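Local coordinates for beta subunit of photoactivated adenylyl cyclase (Beggiatoa sp. PS, PDB 5M2A), which makes cyclic AMP from ATP as a homodimeric adenylyl cyclase switched on by blue light, which a flavin-binding BLUF domain senses, at residues S122-V125 with L126-Y129; A332-Y335 with Y336-Q340. All blocks are in the same frame, centred on the assembly; numbering follows the deposited sequence.

Overall arrangement
Contact 1 (122-125 with 126-129) comes first along the chain and contact 2 (332-335 with 336-340) follows some two hundred residues later. Their centres are 39 Å apart, with nearest atoms about 28 Å apart, on opposite sides of the chain's centre. Contact 1 lies on helix 110-129, which packs on strands 5-14 and 77-83 of the flavin-binding sheet, and seven of the contact's residues come within reach of the second subunit. Contact 2 forms where the loop after strand 324-329, an element of the cyclase-domain sheet, enters the C-terminal helix 338-349. The two share no helix or sheet: one sits at the dimer interface near the sensor, the other on the surface of the catalytic domain.

Contact 1 of 2, residues S122-V125 with L126-Y129; sequences SHRV and LEKY
Glu127 swings its carboxylate back along helix 110-129 to meet both the His123 ring and the Arg124 guanidinium, joining i,i+4 and i,i+3 neighbours in one polar cluster of a helix that faces the second subunit. OE1 is gripped twice. His123 ND1 donates to Glu127 OE1 over 2.7 Å, the oxygen lying at the ring edge and in its plane, while Arg124 NE reaches that same OE1 over 3.0 Å from the opposite face of the carboxylate. The arginine binds side-on: its NH1 completes the salt bridge to the syn lone pair of Glu127 OE2 at 2.7 Å. Bends at chi2 (-116°) and chi3 (74°) fold the Arg124 chain round so that NE and NH1 both face the acid. Arg124 NH2 is anchored to the backbone oxygen of Asn76, and Leu78 of strand 77-83 packs against all three side chains. With ND1 bound to the acid, His123 NE2 is directed to Ser122 of the second subunit, a bond consistent with the acid orienting the ring for dimer contacts. Were Glu127 an alanine, the guanidinium would probably lose its carboxylate partner and the imidazole would be freer to turn. Within the same stretch of helix, Val125 CG1 lies 4.2 Å from Tyr129 CE1, four residues on, and the Val125 carbonyl oxygen meets the tyrosine ring at its edge, 3.6 Å from CD1.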
ATOM      1  N   SER A 122     -15.672  -3.397  -2.973  1.00 20.58           N
ATOM      2  CA  SER A 122     -14.641  -2.861  -2.087  1.00 22.90           C
ATOM      3  C   SER A 122     -13.328  -3.620  -2.242  1.00 23.54           C
ATOM      4  O   SER A 122     -12.252  -3.011  -2.278  1.00 21.18           O
ATOM      5  CB  SER A 122     -15.130  -2.907  -0.638  1.00 22.46           C
ATOM      6  OG  SER A 122     -14.190  -2.327   0.245  1.00 23.30           O
ATOM      7  N   HIS A 123     -13.402  -4.949  -2.336  1.00 19.88           N
ATOM      8  CA  HIS A 123     -12.211  -5.768  -2.534  1.00 19.69           C
ATOM      9  C   HIS A 123     -11.435  -5.320  -3.765  1.00 19.57           C
ATOM     10  O   HIS A 123     -10.203  -5.184  -3.727  1.00 22.26           O
ATOM     11  CB  HIS A 123     -12.637  -7.239  -2.657  1.00 19.06           C
ATOM     12  CG  HIS A 123     -11.504  -8.225  -2.618  1.00 20.19           C
ATOM     13  ND1 HIS A 123     -10.681  -8.469  -3.697  1.00 21.05           N
ATOM     14  CD2 HIS A 123     -11.095  -9.065  -1.641  1.00 22.26           C
ATOM     15  CE1 HIS A 123      -9.801  -9.405  -3.379  1.00 22.71           C
ATOM     16  NE2 HIS A 123     -10.028  -9.779  -2.132  1.00 23.75           N
ATOM     17  N   ARG A 124     -12.144  -5.047  -4.862  1.00 21.31           N
ATOM     18  CA  ARG A 124     -11.476  -4.675  -6.101  1.00 21.82           C
ATOM     19  C   ARG A 124     -10.802  -3.318  -5.986  1.00 23.46           C
ATOM     20  O   ARG A 124      -9.807  -3.069  -6.671  1.00 24.71           O
ATOM     21  CB  ARG A 124     -12.464  -4.679  -7.269  1.00 24.93           C
ATOM     22  CG  ARG A 124     -13.274  -5.972  -7.368  1.00 29.53           C
ATOM     23  CD  ARG A 124     -12.956  -6.713  -8.647  1.00 34.86           C
ATOM     24  NE  ARG A 124     -11.649  -7.352  -8.603  1.00 30.07           N
ATOM     25  CZ  ARG A 124     -11.127  -8.029  -9.619  1.00 29.26           C
ATOM     26  NH1 ARG A 124      -9.931  -8.579  -9.503  1.00 28.70           N
ATOM     27  NH2 ARG A 124     -11.806  -8.155 -10.754  1.00 30.56           N
ATOM     28  N   VAL A 125     -11.320  -2.436  -5.136  1.00 21.65           N
ATOM     29  CA  VAL A 125     -10.637  -1.170  -4.877  1.00 22.46           C
ATOM     30  C   VAL A 125      -9.344  -1.418  -4.112  1.00 22.71           C
ATOM     31  O   VAL A 125      -8.263  -0.969  -4.515  1.00 23.61           O
ATOM     32  CB  VAL A 125     -11.555  -0.210  -4.104  1.00 25.76           C
ATOM     33  CG1 VAL A 125     -10.759   1.015  -3.669  1.00 27.69           C
ATOM     34  CG2 VAL A 125     -12.719   0.216  -4.977  1.00 25.84           C
ATOM     35  N   LEU A 126      -9.444  -2.152  -3.001  1.00 20.40           N
ATOM     36  CA  LEU A 126      -8.270  -2.465  -2.187  1.00 21.54           C
ATOM     37  C   LEU A 126      -7.165  -3.133  -2.994  1.00 21.60           C
ATOM     38  O   LEU A 126      -5.987  -2.873  -2.734  1.00 22.88           O
ATOM     39  CB  LEU A 126      -8.664  -3.364  -1.019  1.00 25.85           C
ATOM     40  CG  LEU A 126      -9.685  -2.904   0.020  1.00 31.11           C
ATOM     41  CD1 LEU A 126      -9.462  -3.658   1.316  1.00 27.97           C
ATOM     42  CD2 LEU A 126      -9.644  -1.412   0.260  1.00 32.78           C
ATOM     43  N   GLU A 127      -7.518  -4.014  -3.944  1.00 19.58           N
ATOM     44  CA  GLU A 127      -6.516  -4.653  -4.800  1.00 20.40           C
ATOM     45  C   GLU A 127      -5.587  -3.645  -5.444  1.00 25.01           C
ATOM     46  O   GLU A 127      -4.398  -3.929  -5.648  1.00 23.07           O
ATOM     47  CB  GLU A 127      -7.187  -5.463  -5.910  1.00 22.95           C
ATOM     48  CG  GLU A 127      -7.786  -6.774  -5.450  1.00 24.33           C
ATOM     49  CD  GLU A 127      -8.706  -7.341  -6.505  1.00 28.26           C
ATOM     50  OE1 GLU A 127      -9.883  -7.633  -6.189  1.00 26.82           O
ATOM     51  OE2 GLU A 127      -8.260  -7.454  -7.669  1.00 26.03           O
ATOM     52  N   LYS A 128      -6.112  -2.479  -5.815  1.00 19.96           N
ATOM     53  CA  LYS A 128      -5.273  -1.506  -6.496  1.00 21.97           C
ATOM     54  C   LYS A 128      -4.179  -0.948  -5.596  1.00 20.31           C
ATOM     55  O   LYS A 128      -3.137  -0.519  -6.107  1.00 22.77           O
ATOM     56  CB  LYS A 128      -6.124  -0.363  -7.041  1.00 25.97           C
ATOM     57  CG  LYS A 128      -7.247  -0.808  -7.963  1.00 34.37           C
ATOM     58  CD  LYS A 128      -7.941   0.400  -8.573  1.00 34.88           C
ATOM     59  CE  LYS A 128      -9.043  -0.022  -9.526  1.00 37.58           C
ATOM     60  NZ  LYS A 128      -8.514  -0.929 -10.563  1.00 34.44           N
ATOM     61  N   TYR A 129      -4.395  -0.915  -4.284  1.00 19.50           N
ATOM     62  CA  TYR A 129      -3.392  -0.368  -3.376  1.00 26.92           C
ATOM     63  C   TYR A 129      -2.353  -1.394  -2.941  1.00 27.57           C
ATOM     64  O   TYR A 129      -1.413  -1.036  -2.228  1.00 23.61           O
ATOM     65  CB  TYR A 129      -4.060   0.229  -2.135  1.00 25.98           C
ATOM     66  CG  TYR A 129      -4.844   1.486  -2.416  1.00 24.28           C
ATOM     67  CD1 TYR A 129      -6.125   1.425  -2.949  1.00 25.61           C
ATOM     68  CD2 TYR A 129      -4.294   2.744  -2.159  1.00 21.16           C
ATOM     69  CE1 TYR A 129      -6.844   2.573  -3.215  1.00 26.01           C
ATOM     70  CE2 TYR A 129      -5.006   3.898  -2.427  1.00 22.45           C
ATOM     71  CZ  TYR A 129      -6.284   3.806  -2.950  1.00 24.27           C
ATOM     72  OH  TYR A 129      -6.996   4.955  -3.215  1.00 24.73           O
TER

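Contact 2 of 2, residues A332-Y335 with Y336-Q340; sequences AQKY and YDTLQ
Lys334 lays its chain obliquely across one face of the Tyr336 ring, with CB over the centre in a CH-pi contact, 3.9 Å from the centroid and 10° off the ring normal. Farther out, Lys334 CD passes 3.5 Å from Tyr336 CE1. Because the chain stays extended beyond CG, its ammonium group clears the ring and donates from NZ to Thr338 OG1 at 2.7 Å. The backbone oxygens of Thr286 and Leu289 also accept from NZ, so the lysine ties the start of helix 338-349 to the loop after helix 274-285. This junction leads from the cyclase sheet into the C-terminal helix, whose N-cap is Asp337: its OD2 accepts from Gln340 N at 3.0 Å through the anti lone pair. After Lys334 comes Tyr335, which offers a ring face to the edge of Tyr336 in a T-shaped pair, with centroids 5.3 Å apart and planes at 87°. Tyr336 CD2 makes the touch, 3.7 Å from Tyr335 CE1 and displaced toward the rim of that ring. Outside the pair, Tyr335 OH is hydrogen-bonded to Arg233, and Tyr336 makes another edge-to-face contact with Tyr246.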
ATOM      1  N   ALA A 332      20.975   5.881 -22.701  1.00 20.89           N
ATOM      2  CA  ALA A 332      20.379   6.737 -21.680  1.00 19.94           C
ATOM      3  C   ALA A 332      20.909   8.168 -21.721  1.00 23.47           C
ATOM      4  O   ALA A 332      20.535   8.982 -20.869  1.00 20.81           O
ATOM      5  CB  ALA A 332      20.603   6.151 -20.285  1.00 20.54           C
ATOM      6  N   GLN A 333      21.775   8.485 -22.682  1.00 21.60           N
ATOM      7  CA  GLN A 333      22.371   9.812 -22.754  1.00 25.95           C
ATOM      8  C   GLN A 333      21.297  10.875 -22.928  1.00 26.90           C
ATOM      9  O   GLN A 333      20.328  10.678 -23.668  1.00 24.43           O
ATOM     10  CB  GLN A 333      23.357   9.881 -23.922  1.00 27.76           C
ATOM     11  CG  GLN A 333      24.157  11.166 -23.989  1.00 42.31           C
ATOM     12  CD  GLN A 333      24.936  11.299 -25.291  1.00 58.08           C
ATOM     13  OE1 GLN A 333      24.349  11.447 -26.367  1.00 62.30           O
ATOM     14  NE2 GLN A 333      26.263  11.242 -25.197  1.00 57.50           N
ATOM     15  N   LYS A 334      21.479  12.004 -22.240  1.00 24.66           N
ATOM     16  CA  LYS A 334      20.542  13.124 -22.318  1.00 26.55           C
ATOM     17  C   LYS A 334      20.848  13.988 -23.535  1.00 33.63           C
ATOM     18  O   LYS A 334      22.000  14.375 -23.751  1.00 34.27           O
ATOM     19  CB  LYS A 334      20.625  13.987 -21.055  1.00 24.11           C
ATOM     20  CG  LYS A 334      20.090  13.325 -19.771  1.00 22.25           C
ATOM     21  CD  LYS A 334      20.455  14.177 -18.556  1.00 24.20           C
ATOM     22  CE  LYS A 334      19.942  13.590 -17.241  1.00 23.88           C
ATOM     23  NZ  LYS A 334      20.612  14.251 -16.074  1.00 23.71           N
ATOM     24  N   TYR A 335      19.821  14.284 -24.336  1.00 34.01           N
ATOM     25  CA  TYR A 335      20.007  15.200 -25.457  1.00 46.87           C
ATOM     26  C   TYR A 335      19.989  16.657 -25.016  1.00 47.76           C
ATOM     27  O   TYR A 335      20.117  17.551 -25.860  1.00 49.24           O
ATOM     28  CB  TYR A 335      18.938  14.961 -26.534  1.00 46.45           C
ATOM     29  CG  TYR A 335      17.544  15.441 -26.173  1.00 48.07           C
ATOM     30  CD1 TYR A 335      16.718  14.685 -25.348  1.00 51.05           C
ATOM     31  CD2 TYR A 335      17.048  16.639 -26.673  1.00 52.01           C
ATOM     32  CE1 TYR A 335      15.441  15.116 -25.021  1.00 50.17           C
ATOM     33  CE2 TYR A 335      15.773  17.079 -26.353  1.00 52.78           C
ATOM     34  CZ  TYR A 335      14.974  16.314 -25.526  1.00 50.76           C
ATOM     35  OH  TYR A 335      13.703  16.744 -25.206  1.00 49.06           O
ATOM     36  N   TYR A 336      19.853  16.902 -23.716  1.00 40.69           N
ATOM     37  CA  TYR A 336      19.750  18.223 -23.125  1.00 35.72           C
ATOM     38  C   TYR A 336      20.789  18.354 -22.018  1.00 36.70           C
ATOM     39  O   TYR A 336      21.373  17.368 -21.557  1.00 35.40           O
ATOM     40  CB  TYR A 336      18.342  18.450 -22.557  1.00 31.76           C
ATOM     41  CG  TYR A 336      17.921  17.361 -21.581  1.00 29.13           C
ATOM     42  CD1 TYR A 336      18.240  17.449 -20.234  1.00 30.41           C
ATOM     43  CD2 TYR A 336      17.228  16.239 -22.016  1.00 29.33           C
ATOM     44  CE1 TYR A 336      17.873  16.459 -19.346  1.00 30.30           C
ATOM     45  CE2 TYR A 336      16.855  15.235 -21.125  1.00 29.60           C
ATOM     46  CZ  TYR A 336      17.183  15.360 -19.794  1.00 30.29           C
ATOM     47  OH  TYR A 336      16.821  14.384 -18.900  1.00 29.33           O
ATOM     48  N   ASP A 337      21.008  19.589 -21.582  1.00 34.03           N
ATOM     49  CA  ASP A 337      21.794  19.873 -20.390  1.00 40.57           C
ATOM     50  C   ASP A 337      20.845  20.017 -19.206  1.00 37.49           C
ATOM     51  O   ASP A 337      19.899  20.814 -19.264  1.00 37.10           O
ATOM     52  CB  ASP A 337      22.627  21.141 -20.564  1.00 42.73           C
ATOM     53  CG  ASP A 337      23.422  21.482 -19.325  1.00 53.34           C
ATOM     54  OD1 ASP A 337      24.533  20.932 -19.166  1.00 63.44           O
ATOM     55  OD2 ASP A 337      22.938  22.290 -18.506  1.00 53.03           O
ATOM     56  N   THR A 338      21.107  19.263 -18.132  1.00 35.93           N
ATOM     57  CA  THR A 338      20.143  19.182 -17.036  1.00 29.30           C
ATOM     58  C   THR A 338      19.935  20.532 -16.358  1.00 32.74           C
ATOM     59  O   THR A 338      18.797  20.920 -16.072  1.00 36.99           O
ATOM     60  CB  THR A 338      20.580  18.129 -16.018  1.00 34.42           C
ATOM     61  OG1 THR A 338      20.713  16.865 -16.676  1.00 37.05           O
ATOM     62  CG2 THR A 338      19.529  17.976 -14.921  1.00 30.50           C
ATOM     63  N   LEU A 339      21.019  21.267 -16.091  1.00 33.98           N
ATOM     64  CA  LEU A 339      20.863  22.590 -15.498  1.00 32.69           C
ATOM     65  C   LEU A 339      20.037  23.502 -16.395  1.00 34.29           C
ATOM     66  O   LEU A 339      19.163  24.231 -15.914  1.00 39.99           O
ATOM     67  CB  LEU A 339      22.229  23.213 -15.218  1.00 39.23           C
ATOM     68  CG  LEU A 339      22.163  24.530 -14.450  1.00 47.67           C
ATOM     69  CD1 LEU A 339      21.553  24.296 -13.076  1.00 48.64           C
ATOM     70  CD2 LEU A 339      23.546  25.154 -14.333  1.00 48.50           C
ATOM     71  N   GLN A 340      20.295  23.487 -17.701  1.00 36.46           N
ATOM     72  CA  GLN A 340      19.511  24.338 -18.588  1.00 41.50           C
ATOM     73  C   GLN A 340      18.042  23.941 -18.578  1.00 34.39           C
ATOM     74  O   GLN A 340      17.166  24.799 -18.719  1.00 40.81           O
ATOM     75  CB  GLN A 340      20.068  24.290 -20.010  1.00 51.38           C
ATOM     76  CG  GLN A 340      21.403  24.990 -20.166  1.00 64.42           C
ATOM     77  CD  GLN A 340      21.800  25.162 -21.619  1.00 73.37           C
ATOM     78  OE1 GLN A 340      21.344  24.422 -22.493  1.00 74.59           O
ATOM     79  NE2 GLN A 340      22.648  26.148 -21.885  1.00 74.26           N
TER